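Long-range contacts in alkylpurine DNA glycosylase AlkC (Pseudomonas fluorescens, PDB 5VI0), which probably repairs alkylated DNA by excising damaged purine bases without flipping them out of the duplex: residues A124-R129 with P164-S169; V154-S159 with S194-K199. All coordinates share one frame; numbering follows the deposited sequence.

Interaction 1: residues A124-R129 with P164-S169. With P4K (polyethylene glycol), chain G; nucleotides of chain E.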
loop_
_atom_site.group_PDB
_atom_site.type_symbol
_atom_site.label_atom_id
_atom_site.label_comp_id
_atom_site.label_asym_id
_atom_site.label_seq_id
_atom_site.Cartn_x
_atom_site.Cartn_y
_atom_site.Cartn_z
ATOM N N ALA A 124 -15.621 2.937 1.813
ATOM C CA ALA A 124 -16.099 1.602 2.124
ATOM C C ALA A 124 -15.007 0.545 1.977
ATOM O O ALA A 124 -15.324 -0.637 1.809
ATOM C CB ALA A 124 -17.303 1.256 1.252
ATOM N N GLU A 125 -13.732 0.941 2.067
ATOM C CA GLU A 125 -12.653 -0.007 1.805
ATOM C C GLU A 125 -12.625 -1.120 2.845
ATOM O O GLU A 125 -12.310 -2.270 2.515
ATOM C CB GLU A 125 -11.292 0.714 1.736
ATOM C CG GLU A 125 -10.778 1.258 3.065
ATOM C CD GLU A 125 -9.720 2.346 2.911
ATOM O OE1 GLU A 125 -8.559 2.096 3.313
ATOM O OE2 GLU A 125 -10.048 3.454 2.398
ATOM N N PHE A 126 -12.941 -0.808 4.106
ATOM C CA PHE A 126 -12.944 -1.859 5.121
ATOM C C PHE A 126 -14.178 -2.727 5.001
ATOM O O PHE A 126 -14.092 -3.954 5.121
ATOM C CB PHE A 126 -12.862 -1.262 6.528
ATOM C CG PHE A 126 -11.626 -0.439 6.752
ATOM C CD1 PHE A 126 -10.372 -1.044 6.808
ATOM C CD2 PHE A 126 -11.709 0.939 6.888
ATOM C CE1 PHE A 126 -9.242 -0.298 7.011
ATOM C CE2 PHE A 126 -10.570 1.697 7.075
ATOM C CZ PHE A 126 -9.336 1.085 7.132
ATOM N N ALA A 127 -15.327 -2.100 4.736
ATOM C CA ALA A 127 -16.598 -2.818 4.747
ATOM C C ALA A 127 -16.719 -3.757 3.552
ATOM O O ALA A 127 -17.265 -4.860 3.681
ATOM C CB ALA A 127 -17.758 -1.820 4.767
ATOM N N ILE A 128 -16.210 -3.349 2.385
ATOM C CA ILE A 128 -16.317 -4.199 1.210
ATOM C C ILE A 128 -15.571 -5.501 1.427
ATOM O O ILE A 128 -15.912 -6.528 0.833
ATOM C CB ILE A 128 -15.802 -3.452 -0.048
ATOM C CG1 ILE A 128 -16.050 -4.271 -1.325
ATOM C CG2 ILE A 128 -14.341 -3.084 0.101
ATOM C CD1 ILE A 128 -17.543 -4.423 -1.689
ATOM N N ARG A 129 -14.581 -5.497 2.311
ATOM C CA ARG A 129 -13.730 -6.662 2.452
ATOM C C ARG A 129 -14.411 -7.802 3.189
ATOM O O ARG A 129 -14.019 -8.956 2.994
ATOM C CB ARG A 129 -12.428 -6.270 3.142
ATOM C CG ARG A 129 -11.518 -5.485 2.215
ATOM C CD ARG A 129 -10.398 -4.791 2.974
ATOM N NE ARG A 129 -9.220 -5.629 3.198
ATOM C CZ ARG A 129 -8.308 -5.918 2.270
ATOM N NH1 ARG A 129 -8.449 -5.477 1.028
ATOM N NH2 ARG A 129 -7.251 -6.653 2.581
ATOM N N PRO A 164 -4.568 -6.837 -1.791
ATOM C CA PRO A 164 -4.140 -7.951 -0.933
ATOM C C PRO A 164 -3.830 -7.524 0.491
ATOM O O PRO A 164 -4.270 -8.188 1.439
ATOM C CB PRO A 164 -2.897 -8.481 -1.652
ATOM C CG PRO A 164 -2.968 -7.913 -3.025
ATOM C CD PRO A 164 -3.669 -6.630 -2.932
ATOM N N ARG A 165 -3.101 -6.417 0.671
ATOM C CA ARG A 165 -2.632 -6.016 1.995
ATOM C C ARG A 165 -3.065 -4.617 2.411
ATOM O O ARG A 165 -2.217 -3.760 2.665
ATOM C CB ARG A 165 -1.109 -6.083 2.058
ATOM C CG ARG A 165 -0.553 -7.349 1.517
ATOM C CD ARG A 165 0.878 -7.490 1.918
ATOM N NE ARG A 165 1.396 -8.762 1.455
ATOM C CZ ARG A 165 2.464 -9.359 1.961
ATOM N NH1 ARG A 165 3.139 -8.798 2.960
ATOM N NH2 ARG A 165 2.846 -10.523 1.459
ATOM N N LEU A 166 -4.359 -4.377 2.517
ATOM C CA LEU A 166 -4.842 -3.074 2.959
ATOM C C LEU A 166 -4.422 -2.802 4.406
ATOM O O LEU A 166 -4.617 -3.659 5.270
ATOM C CB LEU A 166 -6.359 -3.046 2.831
ATOM C CG LEU A 166 -6.980 -1.690 3.111
ATOM C CD1 LEU A 166 -6.561 -0.719 2.034
ATOM C CD2 LEU A 166 -8.484 -1.861 3.171
ATOM N N PRO A 167 -3.817 -1.655 4.709
ATOM C CA PRO A 167 -3.501 -1.364 6.118
ATOM C C PRO A 167 -4.757 -1.221 6.975
ATOM O O PRO A 167 -5.791 -0.716 6.529
ATOM C CB PRO A 167 -2.699 -0.059 6.036
ATOM C CG PRO A 167 -1.975 -0.182 4.667
ATOM C CD PRO A 167 -3.020 -0.829 3.772
ATOM N N TRP A 168 -4.663 -1.706 8.217
ATOM C CA TRP A 168 -5.762 -1.758 9.183
ATOM C C TRP A 168 -6.844 -2.740 8.780
ATOM O O TRP A 168 -7.972 -2.626 9.235
ATOM C CB TRP A 168 -6.408 -0.376 9.438
ATOM C CG TRP A 168 -5.570 0.545 10.283
ATOM C CD1 TRP A 168 -4.251 0.371 10.630
ATOM C CD2 TRP A 168 -5.987 1.765 10.901
ATOM N NE1 TRP A 168 -3.824 1.414 11.409
ATOM C CE2 TRP A 168 -4.864 2.288 11.591
ATOM C CE3 TRP A 168 -7.191 2.475 10.934
ATOM C CZ2 TRP A 168 -4.917 3.481 12.322
ATOM C CZ3 TRP A 168 -7.238 3.674 11.649
ATOM C CH2 TRP A 168 -6.103 4.165 12.330
ATOM N N SER A 169 -6.545 -3.711 7.930
ATOM C CA SER A 169 -7.525 -4.743 7.628
ATOM C C SER A 169 -6.796 -6.064 7.468
ATOM O O SER A 169 -5.595 -6.104 7.194
ATOM C CB SER A 169 -8.337 -4.413 6.362
ATOM O OG SER A 169 -9.326 -5.398 6.106
HETATM O O1 P4K G . -11.021 13.516 -4.034
HETATM C C1 P4K G . -10.328 13.359 -2.813
HETATM C C2 P4K G . -10.555 11.966 -2.205
HETATM O O2 P4K G . -10.634 12.051 -0.797
HETATM C C3 P4K G . -11.653 11.303 -0.168
HETATM C C4 P4K G . -12.306 12.133 0.955
HETATM O O3 P4K G . -13.668 11.818 1.156
HETATM C C5 P4K G . -14.600 12.883 1.094
HETATM C C6 P4K G . -14.135 14.073 1.949
HETATM O O4 P4K G . -15.076 14.367 2.954
HETATM C C7 P4K G . -14.613 15.043 4.104
HETATM C C8 P4K G . -13.265 14.480 4.580
HETATM O O5 P4K G . -12.715 15.360 5.537
HETATM C C9 P4K G . -12.547 14.825 6.827
HETATM C C10 P4K G . -11.191 14.124 6.993
HETATM O O6 P4K G . -11.266 12.716 6.941
HETATM C C11 P4K G . -10.634 12.147 5.812
HETATM C C12 P4K G . -10.195 10.701 6.086
HETATM O O7 P4K G . -10.921 9.860 5.215
HETATM C C13 P4K G . -11.296 8.589 5.701
HETATM C C14 P4K G . -10.367 7.542 5.080
HETATM O O8 P4K G . -10.496 6.287 5.701
HETATM C C15 P4K G . -9.838 6.109 6.925
HETATM C C16 P4K G . -8.330 6.159 6.707
HETATM C C17 P4K G . -6.394 6.219 8.034
HETATM C C18 P4K G . -5.522 5.115 8.646
HETATM C C19 P4K G . -4.312 3.295 7.715
HETATM C C20 P4K G . -2.849 3.047 8.108
HETATM C C21 P4K G . -1.091 3.947 6.731
HETATM C C22 P4K G . -1.169 5.244 5.921
HETATM C C23 P4K G . 0.053 7.267 6.264
HETATM C C24 P4K G . 1.162 7.447 7.299
HETATM C C25 P4K G . 0.285 7.967 9.408
HETATM C C26 P4K G . 0.229 9.125 10.396
HETATM C C27 P4K G . -1.903 10.080 10.599
HETATM C C28 P4K G . -2.381 11.529 10.733
HETATM C C29 P4K G . -0.946 13.424 10.761
HETATM C C30 P4K G . -0.082 14.276 9.829
HETATM O O10 P4K G . -4.600 4.667 7.681
HETATM O O11 P4K G . -2.042 4.142 7.749
HETATM O O12 P4K G . 0.068 5.906 5.936
HETATM O O13 P4K G . 0.846 8.448 8.225
HETATM O O14 P4K G . -0.684 10.068 9.913
HETATM O O15 P4K G . -1.546 12.398 10.011
HETATM O O9 P4K G . -7.691 5.710 7.866
ATOM P P DG E 8 -2.913 5.971 17.495
ATOM O OP1 DG E 8 -4.179 6.589 17.947
ATOM O OP2 DG E 8 -1.737 5.952 18.389
ATOM O "O5'" DG E 8 -3.152 4.452 17.072
ATOM C "C5'" DG E 8 -4.210 4.105 16.198
ATOM C "C4'" DG E 8 -3.948 2.743 15.597
ATOM O "O4'" DG E 8 -2.783 2.818 14.693
ATOM C "C3'" DG E 8 -3.613 1.644 16.620
ATOM O "O3'" DG E 8 -4.144 0.413 16.181
ATOM C "C2'" DG E 8 -2.086 1.604 16.554
ATOM C "C1'" DG E 8 -1.903 1.776 15.049
ATOM N N9 DG E 8 -0.532 2.051 14.612
ATOM C C8 DG E 8 0.546 2.406 15.401
ATOM N N7 DG E 8 1.666 2.525 14.732
ATOM C C5 DG E 8 1.311 2.225 13.415
ATOM C C6 DG E 8 2.102 2.187 12.232
ATOM O O6 DG E 8 3.314 2.427 12.103
ATOM N N1 DG E 8 1.344 1.822 11.123
ATOM C C2 DG E 8 -0.009 1.538 11.151
ATOM N N2 DG E 8 -0.574 1.211 9.983
ATOM N N3 DG E 8 -0.751 1.566 12.244
ATOM C C4 DG E 8 -0.036 1.917 13.332
HETATM O O HOH W 1 -5.999 1.547 4.859
HETATM O O HOH W 2 -11.654 -4.561 7.062
#
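Arg129 makes the one direct hydrogen bond across this contact. Its NE donates to Ser169 OG at 2.9 Å, with a bent N-H...O angle of 138°. The serine oxygen lies somewhat out of the guanidinium plane. The arginine chain turns at chi3 (86°), which lays the flat group against Leu166. Leu166 CB sits over its centre, 3.5 Å from Arg129 CZ. Around the rim the group is held by main-chain carbonyls: NH1 donates to Gly161 and Arg163, and NH2 to Phe170. Two waters add polar bridges. Water 1 donates to Glu125 OE1 and to Pro167 O, the latter at 2.8 Å. Water 2 joins Phe126 O to Ser169 OG. Glu125 OE2 turns to Ser123 and Arg156 instead.

Van der Waals contacts complete the interface. Leu166 CD2 rests 3.5 Å from Arg129 CD, and Leu166 CD1 lies against the carboxylate oxygen Glu125 OE1. Phe126 turns its edge to Pro167 O and Ser169 CB, in the type II turn from Leu166 to Ser169. Phe126 CE1 comes to 3.7 Å from Trp168 CB. Glu125 CG covers one face of the phenylalanine ring.

The Trp168 indole leads away to the ligands. Trp168 NE1 donates almost straight (169°) to N3 of DG8 of chain E, at 3.2 Å, in the indole plane. N3 lies on the minor-groove edge of guanine. P4K C18 lies over one indole face, offset toward the rim. A leucine in place of Trp168 would probably leave N3 of that guanine without this donor and take away the flat surface against the glycol.

The contact joins the start of helix 125-134 to the loop between helices 152-161 and 173-177. Leu166 also touches Glu160 of helix 152-161, and Ile128 packs on helix 136-146.

Interaction 2: residues V154-S159 with S194-K199. With P4K (polyethylene glycol), chain G; nucleotides of chain F.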
loop_
_atom_site.group_PDB
_atom_site.type_symbol
_atom_site.label_atom_id
_atom_site.label_comp_id
_atom_site.label_asym_id
_atom_site.label_seq_id
_atom_site.Cartn_x
_atom_site.Cartn_y
_atom_site.Cartn_z
ATOM N N VAL A 154 -15.880 5.938 -6.392
ATOM C CA VAL A 154 -16.336 4.584 -6.673
ATOM C C VAL A 154 -15.235 3.803 -7.372
ATOM O O VAL A 154 -14.890 2.685 -6.970
ATOM C CB VAL A 154 -17.636 4.632 -7.506
ATOM C CG1 VAL A 154 -18.188 3.238 -7.786
ATOM C CG2 VAL A 154 -18.680 5.494 -6.788
ATOM N N ARG A 155 -14.646 4.393 -8.416
ATOM C CA ARG A 155 -13.494 3.772 -9.056
ATOM C C ARG A 155 -12.405 3.456 -8.037
ATOM O O ARG A 155 -11.839 2.355 -8.035
ATOM C CB ARG A 155 -12.953 4.682 -10.149
ATOM C CG ARG A 155 -13.511 4.477 -11.527
ATOM C CD ARG A 155 -12.841 5.472 -12.475
ATOM N NE ARG A 155 -13.628 6.689 -12.458
ATOM C CZ ARG A 155 -13.128 7.909 -12.427
ATOM N NH1 ARG A 155 -11.829 8.085 -12.406
ATOM N NH2 ARG A 155 -13.938 8.953 -12.410
ATOM N N ARG A 156 -12.118 4.402 -7.140
ATOM C CA ARG A 156 -11.075 4.171 -6.145
ATOM C C ARG A 156 -11.417 2.991 -5.233
ATOM O O ARG A 156 -10.539 2.182 -4.910
ATOM C CB ARG A 156 -10.832 5.449 -5.340
ATOM C CG ARG A 156 -9.567 5.458 -4.510
ATOM C CD ARG A 156 -9.833 5.054 -3.058
ATOM N NE ARG A 156 -8.621 5.222 -2.280
ATOM C CZ ARG A 156 -8.514 4.959 -0.988
ATOM N NH1 ARG A 156 -9.576 4.499 -0.341
ATOM N NH2 ARG A 156 -7.348 5.152 -0.353
ATOM N N LEU A 157 -12.685 2.859 -4.824
ATOM C CA LEU A 157 -13.078 1.723 -3.983
ATOM C C LEU A 157 -12.795 0.390 -4.679
ATOM O O LEU A 157 -12.282 -0.547 -4.061
ATOM C CB LEU A 157 -14.556 1.828 -3.606
ATOM C CG LEU A 157 -15.204 0.732 -2.757
ATOM C CD1 LEU A 157 -14.430 0.527 -1.446
ATOM C CD2 LEU A 157 -16.679 1.076 -2.449
ATOM N N ALA A 158 -13.112 0.298 -5.970
ATOM C CA ALA A 158 -12.797 -0.898 -6.745
ATOM C C ALA A 158 -11.342 -1.302 -6.569
ATOM O O ALA A 158 -11.025 -2.485 -6.402
ATOM C CB ALA A 158 -13.097 -0.650 -8.222
ATOM N N SER A 159 -10.448 -0.325 -6.579
ATOM C CA SER A 159 -9.032 -0.623 -6.472
ATOM C C SER A 159 -8.615 -0.842 -5.023
ATOM O O SER A 159 -7.924 -1.816 -4.708
ATOM C CB SER A 159 -8.225 0.513 -7.097
ATOM O OG SER A 159 -6.862 0.304 -6.816
ATOM N N SER A 194 -7.695 10.492 -12.347
ATOM C CA SER A 194 -7.788 10.835 -10.936
ATOM C C SER A 194 -6.509 10.449 -10.195
ATOM O O SER A 194 -6.110 9.280 -10.186
ATOM C CB SER A 194 -9.002 10.137 -10.328
ATOM O OG SER A 194 -8.884 10.049 -8.927
ATOM N N LEU A 195 -5.871 11.428 -9.562
ATOM C CA LEU A 195 -4.752 11.115 -8.680
ATOM C C LEU A 195 -5.179 10.155 -7.572
ATOM O O LEU A 195 -4.431 9.240 -7.202
ATOM C CB LEU A 195 -4.191 12.406 -8.094
ATOM C CG LEU A 195 -3.096 12.282 -7.035
ATOM C CD1 LEU A 195 -1.861 11.606 -7.609
ATOM C CD2 LEU A 195 -2.762 13.652 -6.483
ATOM N N TYR A 196 -6.395 10.339 -7.049
ATOM C CA TYR A 196 -6.891 9.505 -5.959
ATOM C C TYR A 196 -6.966 8.054 -6.384
ATOM O O TYR A 196 -6.509 7.159 -5.660
ATOM C CB TYR A 196 -8.266 10.008 -5.523
ATOM C CG TYR A 196 -8.892 9.343 -4.302
ATOM C CD1 TYR A 196 -8.150 9.090 -3.148
ATOM C CD2 TYR A 196 -10.249 9.035 -4.289
ATOM C CE1 TYR A 196 -8.748 8.526 -2.037
ATOM C CE2 TYR A 196 -10.846 8.475 -3.193
ATOM C CZ TYR A 196 -10.106 8.220 -2.079
ATOM O OH TYR A 196 -10.736 7.657 -1.012
ATOM N N VAL A 197 -7.547 7.803 -7.564
ATOM C CA VAL A 197 -7.568 6.455 -8.129
ATOM C C VAL A 197 -6.150 5.966 -8.402
ATOM O O VAL A 197 -5.798 4.830 -8.053
ATOM C CB VAL A 197 -8.427 6.409 -9.408
ATOM C CG1 VAL A 197 -8.349 5.022 -10.058
ATOM C CG2 VAL A 197 -9.872 6.797 -9.109
ATOM N N ARG A 198 -5.307 6.821 -9.009
ATOM C CA ARG A 198 -3.968 6.383 -9.411
ATOM C C ARG A 198 -3.143 5.919 -8.215
ATOM O O ARG A 198 -2.458 4.895 -8.299
ATOM C CB ARG A 198 -3.224 7.485 -10.174
ATOM C CG ARG A 198 -3.782 7.726 -11.545
ATOM C CD ARG A 198 -2.924 8.603 -12.450
ATOM N NE ARG A 198 -2.163 9.652 -11.785
ATOM C CZ ARG A 198 -2.545 10.920 -11.647
ATOM N NH1 ARG A 198 -3.715 11.331 -12.094
ATOM N NH2 ARG A 198 -1.738 11.784 -11.045
ATOM N N LYS A 199 -3.201 6.642 -7.091
ATOM C CA LYS A 199 -2.554 6.140 -5.879
ATOM C C LYS A 199 -3.018 4.720 -5.570
ATOM O O LYS A 199 -2.203 3.815 -5.348
ATOM C CB LYS A 199 -2.848 7.059 -4.694
ATOM C CG LYS A 199 -2.392 8.479 -4.886
ATOM C CD LYS A 199 -2.694 9.309 -3.657
ATOM C CE LYS A 199 -2.088 10.689 -3.757
ATOM N NZ LYS A 199 -2.903 11.721 -3.028
HETATM O O1 P4K G . -11.021 13.516 -4.034
HETATM C C1 P4K G . -10.328 13.359 -2.813
HETATM C C2 P4K G . -10.555 11.966 -2.205
HETATM O O2 P4K G . -10.634 12.051 -0.797
HETATM C C3 P4K G . -11.653 11.303 -0.168
HETATM C C4 P4K G . -12.306 12.133 0.955
HETATM O O3 P4K G . -13.668 11.818 1.156
HETATM C C5 P4K G . -14.600 12.883 1.094
HETATM C C6 P4K G . -14.135 14.073 1.949
HETATM O O4 P4K G . -15.076 14.367 2.954
HETATM C C7 P4K G . -14.613 15.043 4.104
HETATM C C8 P4K G . -13.265 14.480 4.580
HETATM O O5 P4K G . -12.715 15.360 5.537
HETATM C C9 P4K G . -12.547 14.825 6.827
HETATM C C10 P4K G . -11.191 14.124 6.993
HETATM O O6 P4K G . -11.266 12.716 6.941
HETATM C C11 P4K G . -10.634 12.147 5.812
HETATM C C12 P4K G . -10.195 10.701 6.086
HETATM O O7 P4K G . -10.921 9.860 5.215
HETATM C C13 P4K G . -11.296 8.589 5.701
HETATM C C14 P4K G . -10.367 7.542 5.080
HETATM O O8 P4K G . -10.496 6.287 5.701
HETATM C C15 P4K G . -9.838 6.109 6.925
HETATM C C16 P4K G . -8.330 6.159 6.707
HETATM C C17 P4K G . -6.394 6.219 8.034
HETATM C C18 P4K G . -5.522 5.115 8.646
HETATM C C19 P4K G . -4.312 3.295 7.715
HETATM C C20 P4K G . -2.849 3.047 8.108
HETATM C C21 P4K G . -1.091 3.947 6.731
HETATM C C22 P4K G . -1.169 5.244 5.921
HETATM C C23 P4K G . 0.053 7.267 6.264
HETATM C C24 P4K G . 1.162 7.447 7.299
HETATM C C25 P4K G . 0.285 7.967 9.408
HETATM C C26 P4K G . 0.229 9.125 10.396
HETATM C C27 P4K G . -1.903 10.080 10.599
HETATM C C28 P4K G . -2.381 11.529 10.733
HETATM C C29 P4K G . -0.946 13.424 10.761
HETATM C C30 P4K G . -0.082 14.276 9.829
HETATM O O10 P4K G . -4.600 4.667 7.681
HETATM O O11 P4K G . -2.042 4.142 7.749
HETATM O O12 P4K G . 0.068 5.906 5.936
HETATM O O13 P4K G . 0.846 8.448 8.225
HETATM O O14 P4K G . -0.684 10.068 9.913
HETATM O O15 P4K G . -1.546 12.398 10.011
HETATM O O9 P4K G . -7.691 5.710 7.866
ATOM O "O5'" 3DR F 7 0.671 8.534 -2.611
ATOM P P 3DR F 7 0.135 8.040 -1.150
ATOM O OP1 3DR F 7 -0.579 9.147 -0.421
ATOM O OP2 3DR F 7 -0.730 6.827 -1.333
ATOM C "C2'" 3DR F 7 3.107 11.774 -4.685
ATOM C "C5'" 3DR F 7 1.915 9.143 -2.627
ATOM C "C4'" 3DR F 7 2.068 9.869 -3.939
ATOM O "O4'" 3DR F 7 1.029 10.538 -4.305
ATOM C "C1'" 3DR F 7 1.573 11.916 -4.805
ATOM C "C3'" 3DR F 7 3.233 10.970 -3.674
ATOM O "O3'" 3DR F 7 4.462 10.195 -3.651
HETATM O O HOH W 3 -5.974 6.244 -3.129
#
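Arg155 meets segment 194-199 at both ends of its side chain. Arg155 CB lies 3.9 Å from Val197 CG2, and its NH1 comes near Ser194 CB. The chain bends at chi3 (-89°), and the guanidinium finds its polar partners nearby: NH1 forms a salt bridge with Asp192, while NE and NH2 donate to the carbonyls of Asp149 and Asp150. Ser194 is the N-cap of helix 195-209. Its OG accepts from Val197 N at 2.9 Å in a nearly straight bond and is also bonded to Glu152.

The two short helical segments run almost parallel, 4° apart, with axes 8.7 Å from each other. Such side-by-side helices fit the HEAT-like repeat architecture of this DNA alkylation repair family.

Arg156 carries most of the contact. Its backbone N faces Val197 CG2, and its side chain spreads over Tyr196. The bend at chi2 (-96°) lays the chain along one face of the phenol. Arg156 CG makes a CH-pi contact, 3.6 Å from the centroid of the Tyr196 ring. Arg156 NE follows, 3.3 Å from Tyr196 CE1, and the guanidinium lies nearly parallel to the ring, though shifted toward the hydroxyl end. Water 3 accepts from Arg156 NE at 3.0 Å and donates to Tyr196 O. Arg156 NH1 pairs with Glu125. On the opposite face of the tyrosine lies the polyethylene glycol, with P4K C2 3.6 Å from Tyr196 CD2, so the ring is sandwiched between arginine and ligand.

Ser159 CB points toward the second helix. Ser159 OG is hydrogen-bonded to Ser200 OG, just past the segment, and the Ser159 carbonyl to His204. On helix 195-209, the aliphatic part of Lys199 passes beside the abasic-site analog 3DR7 of chain F.

In the fold
The centres of interactions 1 and 2 lie about 14 Å apart, and their segments alternate along the chain. A salt bridge joins them directly: Glu125 OE2 and Arg156 NH1 are 3.0 Å apart. Glu125 thus ties the arginine that covers Tyr196 to the start of helix 125-134. Leu157 CD1 also packs 3.6 Å from Glu125 N and touches Ile128 CG2. One polyethylene glycol molecule runs past both contacts, over Trp168 in interaction 1 and Tyr196 in interaction 2. Both residues belong to its pocket. Both contacts also reach the DNA: Trp168 meets a guanine of chain E, and Lys199 the abasic-site analog of chain F.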